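Local coordinates for protein S-adenosylmethionine tRNA ribosyltransferase (Rhodococcus sp., PDB 2NS0) that is of unknown function but may act as an S-adenosylmethionine-dependent tRNA ribosyltransferase, and has a helix-turn-helix-like fold that possibly binds nucleic acid, at residues Arg13-Ala18 with Ala23-Ser28. Numbering follows the deposited sequence.
Sequences RALLDA and ASICPS
Ile-25 lays both arms of its side chain over Leu-15 and Leu-16, two consecutive residues on the last turns of helix 5-18. The three helices and small antiparallel sheet are consistent with a winged helix-turn-helix, residues 23-26 forming the last part of the connection into helix 27-34. Backbone hydrogen bonds between Ile-25 and Ile-79 set this segment beside strand 78-81. Cys-26, its N bonded to Asp-29 OD2, is the N-cap that marks the start of helix 27-34.

The contact between the segments is wholly apolar. Ile-25 CD1 lies 4.0 Å from Leu-15 CB and 4.1 Å from Leu-16 CG, so the end of the longer arm touches both leucines. The shorter arm does likewise, CG2 sitting 4.1 Å from Leu-15 CB. Chi1 of 61° places CG1 between the backbone N and the carbonyl carbon while CG2 stands anti to that carbon, and this splay turns both arms to the helix. The side chains of Leu-16 and Ile-25 cross at about a right angle, and Leu-16 engages mainly through CD2, with CG also near Ile-25 CD1. With an alanine here in place of Ile-25, Leu-15 CB and Leu-16 CD2 would probably lose their apolar partners in this segment, opening a gap between it and the helix.

Neighbouring parts of the fold close around the pair: Leu-16 also touches Trp-81, and Ile-25 touches Ile-79 and Val-30. Ser-24 points its CB away from helix 5-18 and its OG is hydrogen-bonded to Arg-78; Ser-24 CA lies 4.4 Å from Leu-16 CD2. The tightest approach joins Leu-16 CD2 to Ile-25 CG1 at 3.8 Å, with CG2 of the same isoleucine 4.1 Å from that methyl CD2.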
# COMPACT_ATOMS: atom_id res chain seq x y z
N ARG A 13 -3.65 -0.95 6.23
CA ARG A 13 -3.80 -0.26 7.55
C ARG A 13 -3.16 -1.08 8.65
O ARG A 13 -2.47 -0.56 9.49
CB ARG A 13 -5.25 0.03 7.92
CG ARG A 13 -5.87 1.09 7.03
CD ARG A 13 -7.26 1.43 7.52
NE ARG A 13 -7.97 2.31 6.60
CZ ARG A 13 -9.08 1.98 5.96
NH1 ARG A 13 -9.58 0.77 6.09
NH2 ARG A 13 -9.69 2.87 5.18
N ALA A 14 -3.40 -2.38 8.63
CA ALA A 14 -2.91 -3.27 9.66
C ALA A 14 -1.40 -3.30 9.65
O ALA A 14 -0.78 -3.27 10.72
CB ALA A 14 -3.46 -4.67 9.45
N LEU A 15 -0.79 -3.40 8.46
CA LEU A 15 0.68 -3.45 8.39
C LEU A 15 1.28 -2.10 8.79
O LEU A 15 2.21 -2.07 9.56
CB LEU A 15 1.18 -3.86 7.02
CG LEU A 15 0.85 -5.29 6.56
CD1 LEU A 15 1.23 -5.52 5.13
CD2 LEU A 15 1.49 -6.32 7.45
N LEU A 16 0.73 -0.99 8.30
CA LEU A 16 1.25 0.34 8.66
C LEU A 16 1.10 0.57 10.13
O LEU A 16 2.03 1.09 10.78
CB LEU A 16 0.56 1.46 7.87
CG LEU A 16 1.00 1.59 6.42
CD1 LEU A 16 0.28 2.69 5.74
CD2 LEU A 16 2.48 1.90 6.33
N ASP A 17 -0.09 0.22 10.65
CA ASP A 17 -0.40 0.40 12.06
C ASP A 17 0.64 -0.31 12.94
O ASP A 17 0.95 0.20 14.00
CB ASP A 17 -1.83 -0.05 12.44
CG ASP A 17 -2.26 0.48 13.77
OD1 ASP A 17 -2.78 1.62 13.82
OD2 ASP A 17 -2.06 -0.21 14.80
N ALA A 18 1.18 -1.44 12.51
CA ALA A 18 2.13 -2.18 13.36
C ALA A 18 3.55 -1.57 13.35
O ALA A 18 4.40 -1.93 14.16
CB ALA A 18 2.18 -3.65 12.94
N ALA A 23 7.95 5.10 9.37
CA ALA A 23 8.15 3.86 8.60
C ALA A 23 7.22 3.72 7.39
O ALA A 23 6.24 4.45 7.23
CB ALA A 23 8.05 2.64 9.50
N SER A 24 7.56 2.77 6.52
CA SER A 24 6.74 2.51 5.37
C SER A 24 6.77 1.01 5.06
O SER A 24 7.54 0.25 5.65
CB SER A 24 7.22 3.32 4.18
OG SER A 24 8.45 2.80 3.71
N ILE A 25 5.86 0.61 4.15
CA ILE A 25 5.73 -0.75 3.66
C ILE A 25 5.78 -0.65 2.17
O ILE A 25 5.73 0.44 1.62
CB ILE A 25 4.39 -1.47 4.12
CG1 ILE A 25 3.13 -0.74 3.61
CG2 ILE A 25 4.38 -1.69 5.66
CD1 ILE A 25 1.81 -1.49 3.86
N CYS A 26 5.89 -1.79 1.52
CA CYS A 26 5.85 -1.84 0.07
C CYS A 26 4.67 -2.74 -0.31
O CYS A 26 4.12 -3.48 0.55
CB CYS A 26 7.18 -2.39 -0.49
SG CYS A 26 7.61 -4.02 0.14
N PRO A 27 4.23 -2.65 -1.57
CA PRO A 27 3.10 -3.47 -2.03
C PRO A 27 3.29 -4.99 -1.80
O PRO A 27 2.35 -5.67 -1.43
CB PRO A 27 3.04 -3.17 -3.55
CG PRO A 27 3.65 -1.82 -3.69
CD PRO A 27 4.72 -1.71 -2.60
N SER A 28 4.50 -5.51 -1.99
CA SER A 28 4.71 -6.93 -1.71
C SER A 28 4.48 -7.32 -0.25
O SER A 28 4.10 -8.45 0.01
CB SER A 28 6.07 -7.45 -2.25
OG SER A 28 7.20 -7.08 -1.45